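Local atomic coordinates of hypothetical protein (Legionella pneumophila subsp. pneumophila, PDB entry 4JX2), a protein that is of unknown function, a putative secreted protein in which many alpha helices are combined with a small mixed beta sheet. Residues 179-184 / 420-425; 219-224 / 414-419. All coordinates share one frame; numbering follows the deposited sequence.

Contact 1. Residues 179-184 / 420-425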
ATOM      1  N   HIS A 179     -10.397 -22.944 -28.677  1.00 43.21           N
ATOM      2  CA  HIS A 179      -9.476 -23.789 -29.421  1.00 44.24           C
ATOM      3  C   HIS A 179      -8.902 -23.060 -30.643  1.00 48.23           C
ATOM      4  O   HIS A 179      -7.679 -23.048 -30.832  1.00 47.16           O
ATOM      5  CB  HIS A 179     -10.151 -25.091 -29.860  1.00 46.81           C
ATOM      6  CG  HIS A 179      -9.294 -25.878 -30.801  1.00 51.59           C
ATOM      7  ND1 HIS A 179      -9.455 -25.784 -32.177  1.00 54.22           N
ATOM      8  CD2 HIS A 179      -8.224 -26.660 -30.538  1.00 53.89           C
ATOM      9  CE1 HIS A 179      -8.505 -26.538 -32.697  1.00 54.37           C
ATOM     10  NE2 HIS A 179      -7.750 -27.099 -31.750  1.00 54.49           N
ATOM     11  N   ASN A 180      -9.792 -22.487 -31.481  1.00 45.78           N
ATOM     12  CA  ASN A 180      -9.424 -21.772 -32.705  1.00 46.16           C
ATOM     13  C   ASN A 180      -8.557 -20.565 -32.416  1.00 51.64           C
ATOM     14  O   ASN A 180      -7.647 -20.251 -33.195  1.00 51.30           O
ATOM     15  CB  ASN A 180     -10.663 -21.330 -33.455  1.00 45.38           C
ATOM     16  CG  ASN A 180     -11.457 -22.462 -34.032  1.00 60.98           C
ATOM     17  OD1 ASN A 180     -10.959 -23.571 -34.264  1.00 58.24           O
ATOM     18  ND2 ASN A 180     -12.710 -22.187 -34.297  1.00 53.15           N
HETATM   19  N   MSE A 181      -8.840 -19.898 -31.287  1.00 48.11           N
HETATM   20  CA  MSE A 181      -8.118 -18.727 -30.856  1.00 47.36           C
HETATM   21  C   MSE A 181      -6.661 -19.074 -30.479  1.00 48.45           C
HETATM   22  O   MSE A 181      -5.755 -18.342 -30.895  1.00 48.79           O
HETATM   23  CB  MSE A 181      -8.837 -18.054 -29.702  1.00 49.73           C
HETATM   24  CG  MSE A 181      -8.180 -16.764 -29.325  1.00 57.81           C
HETATM   25 SE   MSE A 181      -8.165 -16.503 -27.456  0.75 67.27          SE
HETATM   26  CE  MSE A 181      -6.814 -17.828 -27.062  1.00 63.49           C
ATOM     27  N   ILE A 182      -6.433 -20.176 -29.713  1.00 40.27           N
ATOM     28  CA  ILE A 182      -5.071 -20.566 -29.330  1.00 38.37           C
ATOM     29  C   ILE A 182      -4.313 -20.999 -30.605  1.00 43.46           C
ATOM     30  O   ILE A 182      -3.142 -20.647 -30.778  1.00 43.45           O
ATOM     31  CB  ILE A 182      -5.053 -21.636 -28.207  1.00 40.65           C
ATOM     32  CG1 ILE A 182      -5.565 -21.031 -26.891  1.00 39.25           C
ATOM     33  CG2 ILE A 182      -3.641 -22.222 -27.999  1.00 40.38           C
ATOM     34  CD1 ILE A 182      -6.311 -21.943 -26.043  1.00 40.68           C
ATOM     35  N   ASP A 183      -5.007 -21.694 -31.521  1.00 40.00           N
ATOM     36  CA  ASP A 183      -4.435 -22.101 -32.799  1.00 38.95           C
ATOM     37  C   ASP A 183      -4.008 -20.850 -33.611  1.00 40.69           C
ATOM     38  O   ASP A 183      -2.852 -20.762 -34.039  1.00 40.00           O
ATOM     39  CB  ASP A 183      -5.427 -22.966 -33.571  1.00 40.64           C
ATOM     40  CG  ASP A 183      -4.806 -23.616 -34.787  1.00 50.44           C
ATOM     41  OD1 ASP A 183      -3.938 -24.505 -34.611  1.00 51.58           O
ATOM     42  OD2 ASP A 183      -5.148 -23.208 -35.916  1.00 54.72           O
ATOM     43  N   TYR A 184      -4.928 -19.872 -33.752  1.00 35.79           N
ATOM     44  CA  TYR A 184      -4.722 -18.579 -34.415  1.00 34.41           C
ATOM     45  C   TYR A 184      -3.543 -17.805 -33.787  1.00 40.40           C
ATOM     46  O   TYR A 184      -2.700 -17.252 -34.511  1.00 40.38           O
ATOM     47  CB  TYR A 184      -6.009 -17.724 -34.331  1.00 33.19           C
ATOM     48  CG  TYR A 184      -5.843 -16.331 -34.899  1.00 32.66           C
ATOM     49  CD1 TYR A 184      -5.808 -16.115 -36.277  1.00 34.26           C
ATOM     50  CD2 TYR A 184      -5.701 -15.225 -34.061  1.00 32.18           C
ATOM     51  CE1 TYR A 184      -5.650 -14.836 -36.804  1.00 32.44           C
ATOM     52  CE2 TYR A 184      -5.535 -13.938 -34.579  1.00 32.62           C
ATOM     53  CZ  TYR A 184      -5.526 -13.750 -35.952  1.00 38.74           C
ATOM     54  OH  TYR A 184      -5.351 -12.495 -36.471  1.00 38.94           O
ATOM     55  N   SER A 420     -16.223 -12.294 -37.473  1.00 52.09           N
ATOM     56  CA  SER A 420     -17.178 -12.682 -36.423  1.00 51.32           C
ATOM     57  C   SER A 420     -16.530 -13.512 -35.282  1.00 53.22           C
ATOM     58  O   SER A 420     -16.994 -13.450 -34.131  1.00 52.92           O
ATOM     59  CB  SER A 420     -18.344 -13.460 -37.026  1.00 56.24           C
ATOM     60  OG  SER A 420     -17.880 -14.433 -37.949  1.00 68.37           O
ATOM     61  N   THR A 421     -15.482 -14.292 -35.598  1.00 47.41           N
ATOM     62  CA  THR A 421     -14.773 -15.124 -34.616  1.00 44.91           C
ATOM     63  C   THR A 421     -13.353 -15.404 -35.125  1.00 46.05           C
ATOM     64  O   THR A 421     -12.994 -14.970 -36.220  1.00 45.63           O
ATOM     65  CB  THR A 421     -15.583 -16.420 -34.337  1.00 46.01           C
ATOM     66  OG1 THR A 421     -15.049 -17.091 -33.195  1.00 43.36           O
ATOM     67  CG2 THR A 421     -15.640 -17.355 -35.534  1.00 38.53           C
ATOM     68  N   TYR A 422     -12.568 -16.156 -34.352  1.00 41.82           N
ATOM     69  CA  TYR A 422     -11.225 -16.579 -34.751  1.00 42.03           C
ATOM     70  C   TYR A 422     -11.288 -17.668 -35.824  1.00 50.65           C
ATOM     71  O   TYR A 422     -12.116 -18.578 -35.699  1.00 51.85           O
ATOM     72  CB  TYR A 422     -10.444 -17.103 -33.536  1.00 41.49           C
ATOM     73  CG  TYR A 422     -10.125 -16.027 -32.533  1.00 40.93           C
ATOM     74  CD1 TYR A 422      -8.996 -15.221 -32.682  1.00 42.04           C
ATOM     75  CD2 TYR A 422     -10.969 -15.780 -31.452  1.00 41.01           C
ATOM     76  CE1 TYR A 422      -8.703 -14.209 -31.767  1.00 39.37           C
ATOM     77  CE2 TYR A 422     -10.691 -14.766 -30.536  1.00 40.68           C
ATOM     78  CZ  TYR A 422      -9.559 -13.977 -30.703  1.00 42.16           C
ATOM     79  OH  TYR A 422      -9.281 -12.979 -29.807  1.00 36.19           O
ATOM     80  N   PRO A 423     -10.407 -17.624 -36.861  1.00 50.26           N
ATOM     81  CA  PRO A 423     -10.419 -18.667 -37.911  1.00 51.22           C
ATOM     82  C   PRO A 423     -10.083 -20.064 -37.388  1.00 57.59           C
ATOM     83  O   PRO A 423      -9.365 -20.182 -36.392  1.00 57.06           O
ATOM     84  CB  PRO A 423      -9.327 -18.193 -38.875  1.00 52.62           C
ATOM     85  CG  PRO A 423      -9.200 -16.755 -38.626  1.00 56.73           C
ATOM     86  CD  PRO A 423      -9.371 -16.616 -37.154  1.00 51.61           C
ATOM     87  N   ASN A 424     -10.576 -21.111 -38.078  1.00 56.85           N
ATOM     88  CA  ASN A 424     -10.384 -22.527 -37.736  1.00 58.44           C
ATOM     89  C   ASN A 424      -9.100 -23.113 -38.355  1.00 64.77           C
ATOM     90  O   ASN A 424      -8.285 -23.683 -37.623  1.00 64.63           O
ATOM     91  CB  ASN A 424     -11.607 -23.369 -38.164  1.00 63.58           C
ATOM     92  CG  ASN A 424     -12.035 -23.179 -39.602  1.00 95.87           C
ATOM     93  OD1 ASN A 424     -12.060 -22.065 -40.147  1.00 92.35           O
ATOM     94  ND2 ASN A 424     -12.363 -24.269 -40.260  1.00 93.86           N
ATOM     95  N   ASN A 425      -8.918 -23.002 -39.678  1.00 63.81           N
ATOM     96  CA  ASN A 425      -7.706 -23.541 -40.307  1.00 65.51           C
ATOM     97  C   ASN A 425      -6.672 -22.424 -40.377  1.00 67.35           C
ATOM     98  O   ASN A 425      -6.859 -21.456 -41.132  1.00 68.51           O
ATOM     99  CB  ASN A 425      -7.978 -24.198 -41.693  1.00 73.47           C
ATOM    100  CG  ASN A 425      -8.826 -23.427 -42.697  1.00113.85           C
ATOM    101  OD1 ASN A 425      -9.320 -22.308 -42.455  1.00115.91           O
ATOM    102  ND2 ASN A 425      -9.008 -24.025 -43.868  1.00104.47           N
TER

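Contact 2. Residues 219-224 / 414-419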
ATOM      1  N   TYR A 219      -2.967 -12.122 -40.618  1.00 44.05           N
ATOM      2  CA  TYR A 219      -3.636 -12.324 -39.338  1.00 41.20           C
ATOM      3  C   TYR A 219      -4.377 -11.020 -38.948  1.00 43.62           C
ATOM      4  O   TYR A 219      -3.861 -10.222 -38.162  1.00 43.33           O
ATOM      5  CB  TYR A 219      -2.605 -12.783 -38.287  1.00 39.82           C
ATOM      6  CG  TYR A 219      -1.919 -14.079 -38.665  1.00 40.35           C
ATOM      7  CD1 TYR A 219      -2.518 -15.308 -38.413  1.00 41.69           C
ATOM      8  CD2 TYR A 219      -0.666 -14.078 -39.278  1.00 41.25           C
ATOM      9  CE1 TYR A 219      -1.895 -16.506 -38.767  1.00 42.31           C
ATOM     10  CE2 TYR A 219      -0.028 -15.270 -39.629  1.00 42.01           C
ATOM     11  CZ  TYR A 219      -0.653 -16.483 -39.382  1.00 48.91           C
ATOM     12  OH  TYR A 219      -0.045 -17.669 -39.739  1.00 48.06           O
ATOM     13  N   PRO A 220      -5.584 -10.784 -39.529  1.00 39.37           N
ATOM     14  CA  PRO A 220      -6.286  -9.501 -39.313  1.00 38.54           C
ATOM     15  C   PRO A 220      -6.786  -9.218 -37.899  1.00 40.33           C
ATOM     16  O   PRO A 220      -6.945  -8.040 -37.584  1.00 40.39           O
ATOM     17  CB  PRO A 220      -7.463  -9.570 -40.295  1.00 41.04           C
ATOM     18  CG  PRO A 220      -7.652 -10.996 -40.561  1.00 45.25           C
ATOM     19  CD  PRO A 220      -6.294 -11.592 -40.538  1.00 40.90           C
ATOM     20  N   ILE A 221      -7.055 -10.247 -37.072  1.00 35.22           N
ATOM     21  CA  ILE A 221      -7.461 -10.031 -35.683  1.00 33.22           C
ATOM     22  C   ILE A 221      -6.194  -9.632 -34.916  1.00 39.14           C
ATOM     23  O   ILE A 221      -5.240 -10.416 -34.867  1.00 39.24           O
ATOM     24  CB  ILE A 221      -8.178 -11.246 -35.035  1.00 35.34           C
ATOM     25  CG1 ILE A 221      -9.433 -11.662 -35.827  1.00 37.01           C
ATOM     26  CG2 ILE A 221      -8.526 -10.945 -33.563  1.00 34.06           C
ATOM     27  CD1 ILE A 221      -9.745 -13.175 -35.747  1.00 44.67           C
ATOM     28  N   PRO A 222      -6.130  -8.418 -34.333  1.00 36.31           N
ATOM     29  CA  PRO A 222      -4.916  -8.039 -33.579  1.00 35.74           C
ATOM     30  C   PRO A 222      -4.563  -9.038 -32.478  1.00 41.54           C
ATOM     31  O   PRO A 222      -5.471  -9.635 -31.890  1.00 42.54           O
ATOM     32  CB  PRO A 222      -5.302  -6.697 -32.942  1.00 36.35           C
ATOM     33  CG  PRO A 222      -6.389  -6.169 -33.792  1.00 41.24           C
ATOM     34  CD  PRO A 222      -7.151  -7.351 -34.302  1.00 37.24           C
ATOM     35  N   TYR A 223      -3.257  -9.179 -32.143  1.00 37.65           N
ATOM     36  CA  TYR A 223      -2.857 -10.012 -31.004  1.00 35.61           C
ATOM     37  C   TYR A 223      -3.362  -9.361 -29.710  1.00 40.39           C
ATOM     38  O   TYR A 223      -3.585 -10.064 -28.720  1.00 41.42           O
ATOM     39  CB  TYR A 223      -1.346 -10.273 -30.932  1.00 35.21           C
ATOM     40  CG  TYR A 223      -1.069 -11.498 -30.096  1.00 35.43           C
ATOM     41  CD1 TYR A 223      -1.213 -12.777 -30.631  1.00 38.34           C
ATOM     42  CD2 TYR A 223      -0.752 -11.388 -28.741  1.00 34.94           C
ATOM     43  CE1 TYR A 223      -1.029 -13.915 -29.847  1.00 39.17           C
ATOM     44  CE2 TYR A 223      -0.572 -12.521 -27.943  1.00 35.59           C
ATOM     45  CZ  TYR A 223      -0.715 -13.781 -28.502  1.00 45.93           C
ATOM     46  OH  TYR A 223      -0.527 -14.903 -27.738  1.00 51.82           O
ATOM     47  N   ASN A 224      -3.582  -8.020 -29.740  1.00 35.02           N
ATOM     48  CA  ASN A 224      -4.180  -7.237 -28.664  1.00 33.84           C
ATOM     49  C   ASN A 224      -5.506  -7.891 -28.216  1.00 38.53           C
ATOM     50  O   ASN A 224      -5.744  -7.999 -27.018  1.00 38.28           O
ATOM     51  CB  ASN A 224      -4.441  -5.815 -29.153  1.00 34.89           C
ATOM     52  CG  ASN A 224      -3.267  -4.862 -29.277  1.00 48.67           C
ATOM     53  OD1 ASN A 224      -2.274  -4.910 -28.560  1.00 35.41           O
ATOM     54  ND2 ASN A 224      -3.421  -3.874 -30.128  1.00 44.91           N
ATOM     55  N   GLY A 414     -15.794  -7.936 -30.055  1.00 47.41           N
ATOM     56  CA  GLY A 414     -14.616  -7.100 -30.287  1.00 46.86           C
ATOM     57  C   GLY A 414     -13.803  -7.381 -31.534  1.00 50.27           C
ATOM     58  O   GLY A 414     -12.686  -6.877 -31.674  1.00 51.13           O
ATOM     59  N   PHE A 415     -14.361  -8.152 -32.459  1.00 45.63           N
ATOM     60  CA  PHE A 415     -13.660  -8.529 -33.680  1.00 45.51           C
ATOM     61  C   PHE A 415     -13.626  -7.415 -34.711  1.00 53.01           C
ATOM     62  O   PHE A 415     -14.590  -6.650 -34.791  1.00 53.80           O
ATOM     63  CB  PHE A 415     -14.284  -9.787 -34.290  1.00 46.49           C
ATOM     64  CG  PHE A 415     -14.046 -10.986 -33.406  1.00 45.68           C
ATOM     65  CD1 PHE A 415     -12.803 -11.615 -33.381  1.00 46.81           C
ATOM     66  CD2 PHE A 415     -15.043 -11.451 -32.554  1.00 45.79           C
ATOM     67  CE1 PHE A 415     -12.571 -12.701 -32.542  1.00 46.55           C
ATOM     68  CE2 PHE A 415     -14.811 -12.536 -31.714  1.00 48.07           C
ATOM     69  CZ  PHE A 415     -13.575 -13.149 -31.705  1.00 45.79           C
ATOM     70  N   PRO A 416     -12.533  -7.300 -35.522  1.00 50.93           N
ATOM     71  CA  PRO A 416     -12.509  -6.253 -36.559  1.00 51.65           C
ATOM     72  C   PRO A 416     -13.709  -6.356 -37.497  1.00 57.54           C
ATOM     73  O   PRO A 416     -14.222  -7.448 -37.714  1.00 56.75           O
ATOM     74  CB  PRO A 416     -11.194  -6.522 -37.314  1.00 53.30           C
ATOM     75  CG  PRO A 416     -10.347  -7.282 -36.380  1.00 56.71           C
ATOM     76  CD  PRO A 416     -11.293  -8.112 -35.557  1.00 52.06           C
ATOM     77  N   GLU A 417     -14.169  -5.213 -38.020  1.00 57.39           N
ATOM     78  CA  GLU A 417     -15.299  -5.122 -38.949  1.00 59.57           C
ATOM     79  C   GLU A 417     -15.086  -6.105 -40.095  1.00 63.68           C
ATOM     80  O   GLU A 417     -14.021  -6.098 -40.720  1.00 62.92           O
ATOM     81  CB  GLU A 417     -15.451  -3.678 -39.464  1.00 62.09           C
ATOM     82  CG  GLU A 417     -16.664  -3.450 -40.359  1.00 80.89           C
ATOM     83  CD  GLU A 417     -17.605  -2.318 -39.972  1.00114.96           C
ATOM     84  OE1 GLU A 417     -17.155  -1.340 -39.329  1.00107.71           O
ATOM     85  OE2 GLU A 417     -18.800  -2.403 -40.341  1.00116.65           O
ATOM     86  N   GLY A 418     -16.052  -7.003 -40.277  1.00 60.79           N
ATOM     87  CA  GLY A 418     -15.983  -8.039 -41.300  1.00 61.40           C
ATOM     88  C   GLY A 418     -15.652  -9.429 -40.790  1.00 65.15           C
ATOM     89  O   GLY A 418     -15.786 -10.401 -41.548  1.00 67.55           O
ATOM     90  N   ILE A 419     -15.207  -9.532 -39.512  1.00 57.86           N
ATOM     91  CA  ILE A 419     -14.828 -10.777 -38.821  1.00 56.00           C
ATOM     92  C   ILE A 419     -15.820 -11.026 -37.668  1.00 56.83           C
ATOM     93  O   ILE A 419     -16.199 -10.082 -36.959  1.00 55.26           O
ATOM     94  CB  ILE A 419     -13.344 -10.702 -38.324  1.00 58.39           C
ATOM     95  CG1 ILE A 419     -12.361 -10.519 -39.512  1.00 59.53           C
ATOM     96  CG2 ILE A 419     -12.955 -11.928 -37.481  1.00 58.77           C
ATOM     97  CD1 ILE A 419     -11.144  -9.690 -39.234  1.00 65.75           C
TER

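Contact 1. Residues 179-184 / 420-425
Tyr422 lays its phenol ring along the flank of helix 175-197, giving a clear example of an irregular segment packed on a helix chiefly through an aromatic residue. The tight part of the contact is built on Met181, a selenomethionine. With CG anti to the backbone N (chi1 -174°), its chain runs beside the ring in the same direction, and CG stands over the ring centre, 3.3 Å from the centroid of Tyr422, as a CH-pi contact. The chain then bends, so SE sits obliquely to the ring, 4.7 Å from the Tyr422 centroid, in a Met-aromatic contact. One turn on, Tyr184 crosses Tyr422 at about a right angle; its CD2 meets the edge of that ring at CD1, 3.6 Å away, with the two planes inclined by 53°. The other side of the Tyr184 ring, at CD1, meets Pro423 CD 3.7 Å away. Both hydroxyls are anchored beyond the pair: Tyr184 OH on the carbonyl of Ile221, Tyr422 OH on that of Gly410.

The solvent side is looser and polar, yet no hydrogen bond joins the two segments. Asn180 directs CB to within 3.4 Å of Pro423 O, and its amide lies alongside the exposed Asn424, the two amide planes being well out of parallel. Asp183, by contrast, is buried, and its carboxylate is satisfied from outside the pair: OD2 accepts from Asn426 ND2, which also binds Pro423 O, while OD1 makes a salt bridge to Lys152 of helix 136-155. On its other side, helix 175-197 places Ile182 against helix 110-117 and Trp162, and Tyr422 also touches Asn225 and Val226 of helix 223-247.

Contact 2. Residues 219-224 / 414-419
The Phe415 ring presents its edge to Ile221, with CD1 4.2 Å from Ile221 CG1, and pairs edge-to-face with the ring of Tyr422. It leads into a type II beta turn, Pro416 to Ile419, and the contact illustrates how such a turn can dock on the proline-flanked approach to a helix, here the loop 219-222 ahead of helix 223-247. The turn is closed by its own backbone, Ile419 N donating to Pro416 O over 2.9 Å, with Gly418 in the third position at a positive phi of 104° that suits a residue without a side chain. Closure brings Pro416 and Ile419, its two ends, to the same side, where both face the loop.

Everything that crosses is apolar or nearly so; no hydrogen bond links the segments. Ile221 is the buried centre. Its CG1 is anti to the carbonyl carbon (chi1 -58°), which sends the longer branch between the turn residues: the Ile221 side chain crosses Pro416 at about a right angle, with CG1 4.0 Å from Pro416 CD, and CD1 reaches 3.9 Å from Ile419 CG2. At its CD1 end Ile221 also touches Tyr422 and Pro423, so the same side chain packs against both the turn and the segment following it.

The two prolines flanking Ile221 broaden the contact. On one side, the exposed Pro220 meets the tip of Ile419 roughly at a right angle, CB lying 3.8 Å from Ile419 CD1. On the other, Pro222 and Pro416 approach tip to tip through Pro222 CD and Pro416 CG, 3.8 Å apart. That same Pro416 CG also rests against the backbone, 3.7 Å from Pro220 O.

Overall arrangement
Contacts 1 and 2 are neighbours, centres about 11 Å apart and far from the chain centre, and they use consecutive parts of one C-terminal loop, 414-425, against two elements of the DUF5624 region. Contact 1 is the larger and more buried, pressing 420-425 on the side of helix 175-197 largely through aromatic rings, with the Asn180 and Asn424 amides toward solvent and the buried polar ends bonded to residues around it. Contact 2 is a surface contact, aliphatic and proline-rich, between a turn and the loop before helix 223-247. Neither has a hydrogen bond across its segments. Ile221 touching Tyr422 and Pro423, Phe415 meeting Tyr422, and the Tyr184 hydroxyl bonded to Ile221 O tie the two together.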